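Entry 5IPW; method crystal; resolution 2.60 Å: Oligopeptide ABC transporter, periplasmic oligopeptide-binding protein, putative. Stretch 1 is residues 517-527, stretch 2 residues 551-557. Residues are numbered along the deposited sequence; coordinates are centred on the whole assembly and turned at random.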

# COMPACT_ATOMS: atom_id res chain seq x y z
N PHE A 517 -0.43 -16.22 -11.39
CA PHE A 517 -0.43 -16.99 -12.62
C PHE A 517 0.87 -17.73 -12.88
O PHE A 517 0.83 -18.86 -13.40
CB PHE A 517 -0.75 -16.09 -13.81
CG PHE A 517 -2.08 -15.43 -13.71
CD1 PHE A 517 -3.23 -16.19 -13.59
CD2 PHE A 517 -2.20 -14.06 -13.74
CE1 PHE A 517 -4.47 -15.60 -13.50
CE2 PHE A 517 -3.44 -13.45 -13.64
CZ PHE A 517 -4.57 -14.22 -13.53
N TRP A 518 2.01 -17.14 -12.53
CA TRP A 518 3.31 -17.70 -12.95
C TRP A 518 3.62 -19.05 -12.31
O TRP A 518 4.31 -19.86 -12.92
CB TRP A 518 4.48 -16.70 -12.79
CG TRP A 518 5.03 -16.47 -11.40
CD1 TRP A 518 4.71 -15.44 -10.56
CD2 TRP A 518 6.04 -17.23 -10.73
NE1 TRP A 518 5.43 -15.54 -9.39
CE2 TRP A 518 6.26 -16.63 -9.47
CE3 TRP A 518 6.77 -18.38 -11.06
CZ2 TRP A 518 7.16 -17.15 -8.53
CZ3 TRP A 518 7.68 -18.90 -10.12
CH2 TRP A 518 7.86 -18.28 -8.87
N TYR A 519 3.09 -19.32 -11.12
CA TYR A 519 3.30 -20.63 -10.50
C TYR A 519 2.01 -21.39 -10.24
O TYR A 519 2.02 -22.35 -9.48
CB TYR A 519 4.09 -20.49 -9.20
CG TYR A 519 3.43 -19.68 -8.11
CD1 TYR A 519 2.56 -20.27 -7.20
CD2 TYR A 519 3.70 -18.33 -7.97
CE1 TYR A 519 1.98 -19.53 -6.19
CE2 TYR A 519 3.12 -17.59 -6.97
CZ TYR A 519 2.26 -18.19 -6.08
OH TYR A 519 1.67 -17.45 -5.08
N ILE A 520 0.93 -21.00 -10.89
CA ILE A 520 -0.39 -21.53 -10.53
C ILE A 520 -0.48 -23.04 -10.78
O ILE A 520 -1.02 -23.77 -9.94
CB ILE A 520 -1.54 -20.75 -11.22
CG1 ILE A 520 -2.88 -21.11 -10.59
CG2 ILE A 520 -1.58 -20.99 -12.72
CD1 ILE A 520 -3.99 -20.17 -10.99
N GLY A 521 0.07 -23.51 -11.89
CA GLY A 521 0.16 -24.94 -12.18
C GLY A 521 0.94 -25.75 -11.15
O GLY A 521 0.67 -26.93 -10.95
N TRP A 522 1.90 -25.12 -10.47
CA TRP A 522 2.68 -25.79 -9.42
C TRP A 522 2.02 -25.77 -8.03
O TRP A 522 2.60 -26.30 -7.07
CB TRP A 522 4.09 -25.19 -9.33
CG TRP A 522 4.92 -25.40 -10.57
CD1 TRP A 522 4.93 -26.52 -11.35
CD2 TRP A 522 5.87 -24.49 -11.14
NE1 TRP A 522 5.82 -26.35 -12.39
CE2 TRP A 522 6.41 -25.12 -12.28
CE3 TRP A 522 6.32 -23.21 -10.80
CZ2 TRP A 522 7.38 -24.51 -13.08
CZ3 TRP A 522 7.28 -22.60 -11.61
CH2 TRP A 522 7.79 -23.25 -12.74
N SER A 523 0.83 -25.19 -7.92
CA SER A 523 0.12 -25.07 -6.63
C SER A 523 -0.06 -26.39 -5.90
O SER A 523 -0.11 -26.41 -4.66
CB SER A 523 -1.25 -24.42 -6.84
OG SER A 523 -1.13 -23.10 -7.33
N GLY A 524 -0.20 -27.49 -6.64
CA GLY A 524 -0.31 -28.81 -6.04
C GLY A 524 0.94 -29.15 -5.24
O GLY A 524 0.87 -29.39 -4.03
N TRP A 525 2.08 -29.11 -5.92
CA TRP A 525 3.37 -29.44 -5.32
C TRP A 525 3.80 -28.44 -4.25
O TRP A 525 4.32 -28.84 -3.20
CB TRP A 525 4.44 -29.53 -6.40
CG TRP A 525 4.33 -30.79 -7.20
CD1 TRP A 525 3.68 -30.96 -8.39
CD2 TRP A 525 4.87 -32.07 -6.86
NE1 TRP A 525 3.79 -32.26 -8.82
CE2 TRP A 525 4.52 -32.96 -7.89
CE3 TRP A 525 5.62 -32.54 -5.78
CZ2 TRP A 525 4.89 -34.30 -7.87
CZ3 TRP A 525 6.00 -33.87 -5.76
CH2 TRP A 525 5.63 -34.74 -6.80
N ILE A 526 3.59 -27.15 -4.51
CA ILE A 526 3.91 -26.09 -3.55
C ILE A 526 3.17 -26.31 -2.23
O ILE A 526 3.73 -26.10 -1.15
CB ILE A 526 3.57 -24.70 -4.12
CG1 ILE A 526 4.53 -24.35 -5.26
CG2 ILE A 526 3.66 -23.62 -3.03
CD1 ILE A 526 4.01 -23.27 -6.18
N SER A 527 1.91 -26.72 -2.32
CA SER A 527 1.11 -26.99 -1.14
C SER A 527 1.58 -28.28 -0.45
O SER A 527 1.61 -28.36 0.78
CB SER A 527 -0.36 -27.10 -1.55
OG SER A 527 -1.21 -27.04 -0.43
N VAL A 551 14.60 -24.09 -7.32
CA VAL A 551 14.69 -22.68 -7.00
C VAL A 551 13.34 -22.09 -6.56
O VAL A 551 13.29 -21.10 -5.81
CB VAL A 551 15.32 -21.91 -8.18
CG1 VAL A 551 14.34 -21.79 -9.35
CG2 VAL A 551 15.83 -20.55 -7.74
N VAL A 552 12.24 -22.69 -7.02
CA VAL A 552 10.89 -22.31 -6.56
C VAL A 552 10.67 -22.75 -5.11
O VAL A 552 10.20 -21.96 -4.29
CB VAL A 552 9.79 -22.91 -7.46
CG1 VAL A 552 8.41 -22.69 -6.87
CG2 VAL A 552 9.85 -22.29 -8.85
N TYR A 553 11.01 -23.99 -4.79
CA TYR A 553 10.90 -24.48 -3.41
C TYR A 553 11.72 -23.62 -2.46
O TYR A 553 11.44 -23.58 -1.26
CB TYR A 553 11.38 -25.93 -3.30
CG TYR A 553 10.44 -27.00 -3.83
CD1 TYR A 553 9.05 -26.84 -3.80
CD2 TYR A 553 10.94 -28.20 -4.33
CE1 TYR A 553 8.21 -27.83 -4.27
CE2 TYR A 553 10.10 -29.19 -4.80
CZ TYR A 553 8.74 -29.01 -4.77
OH TYR A 553 7.90 -29.99 -5.24
N ARG A 554 12.75 -22.97 -2.99
CA ARG A 554 13.62 -22.09 -2.21
C ARG A 554 12.91 -20.79 -1.84
O ARG A 554 12.95 -20.36 -0.68
CB ARG A 554 14.92 -21.80 -2.99
CG ARG A 554 16.20 -21.91 -2.16
CD ARG A 554 16.25 -23.17 -1.30
NE ARG A 554 15.69 -24.34 -1.98
CZ ARG A 554 15.21 -25.43 -1.37
NH1 ARG A 554 15.20 -25.53 -0.05
NH2 ARG A 554 14.72 -26.43 -2.10
N LEU A 555 12.24 -20.18 -2.82
CA LEU A 555 11.44 -18.97 -2.58
C LEU A 555 10.41 -19.17 -1.47
O LEU A 555 10.10 -18.23 -0.74
CB LEU A 555 10.72 -18.53 -3.86
CG LEU A 555 11.55 -17.73 -4.85
CD1 LEU A 555 10.79 -17.56 -6.16
CD2 LEU A 555 11.93 -16.36 -4.29
N VAL A 556 9.87 -20.38 -1.34
CA VAL A 556 8.95 -20.69 -0.25
C VAL A 556 9.69 -20.58 1.07
O VAL A 556 9.24 -19.89 1.98
CB VAL A 556 8.34 -22.10 -0.38
CG1 VAL A 556 7.48 -22.43 0.82
CG2 VAL A 556 7.53 -22.22 -1.66
N ASP A 557 10.84 -21.24 1.16
CA ASP A 557 11.67 -21.24 2.37
C ASP A 557 11.99 -19.82 2.82
O ASP A 557 11.91 -19.51 4.02
CB ASP A 557 12.97 -22.01 2.13
CG ASP A 557 12.76 -23.51 2.03
OD1 ASP A 557 12.06 -24.07 2.90
OD2 ASP A 557 13.30 -24.12 1.09

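What joins these two stretches is apolar packing: no hydrogen bond or salt bridge passes between them, and the 334 Å² they bury together is made mostly by aromatic rings and branched aliphatic side chains. The helix of stretch 1, residues 523-527, passes the helix of residues 551-557 at 51°, with the axes no nearer than 11.1 Å. That is a wide spacing, and large side chains bridge it; even the nearest pair of CA atoms, those of Ile526 and Tyr553, stands 7.2 Å apart.

Val552 is the hub of the aliphatic-to-aromatic contacts. Its CA-to-CB bond points toward stretch 1, and its two methyls share the work: Val552 CG2 makes the closest contacts to both tryptophans, and Val552 CG1 reaches Ile526. Val552 CG2 lies 3.8 Å from CZ3 of Trp522 and 4.2 Å from CZ3 of Trp518, so one methyl touches two indoles; it sits at the edge of the Trp518 ring, near its plane. Val552 CG1 reaches CD1 of Ile526 at 4.5 Å, a looser contact. The rule to read here is that a short, beta-branched residue can serve several larger neighbours when they bring the reach. Trp518 illustrates that reach: its CB leaves sideways, yet with chi1 in p the far end of the indole comes nearer, and its CH2 also lies 4.1 Å from CD1 of Leu555. Trp522, with chi1 in m, instead starts out toward the partner helix.

The purely aliphatic contacts come from Ile526. Its CB points sideways, but beta-branching supplies two arms: Ile526 CD1 extends to Val552, while Ile526 CG2 comes within 4.3 Å of Val556 CG2. Val552 and Val556 are one helical turn apart, both with chi1 in t and both directed toward stretch 1, so their methyls form a repeated apolar surface for one isoleucine to span. All three are buried, which suits side chains with no polar group to satisfy.

Tyr553 and Trp525 make the mixed contact. Tyr553 departs sideways, but its ring carries the hydroxyl across, bringing Tyr553 OH to 3.5 Å from CE3 of Trp525. This is packing against a carbon; the OH finds its hydrogen bond elsewhere in the structure, as does NE1 of Trp525. Both residues can therefore lend their rings to the interface without leaving these polar atoms unpaired.

Other polar interactions stay within one stretch or the other. In stretch 1, Ser523 OG donates to Ile520 O at 2.7 Å, and Ser523 N bonds to the same oxygen at 3.1 Å, so that one carbonyl oxygen takes two bonds from the same residue. Further along, Ile526 N bonds to Trp522 O at 2.9 Å, linking the backbones of two residues that both touch Val552. In stretch 2, Arg554 NH1 and Asp557 OD2 form a salt bridge at 2.6 Å; both residues are partly exposed and out of reach of stretch 1. The division is clear: charge pairs off away from the contact, while aromatic bulk and branched methyls fill it.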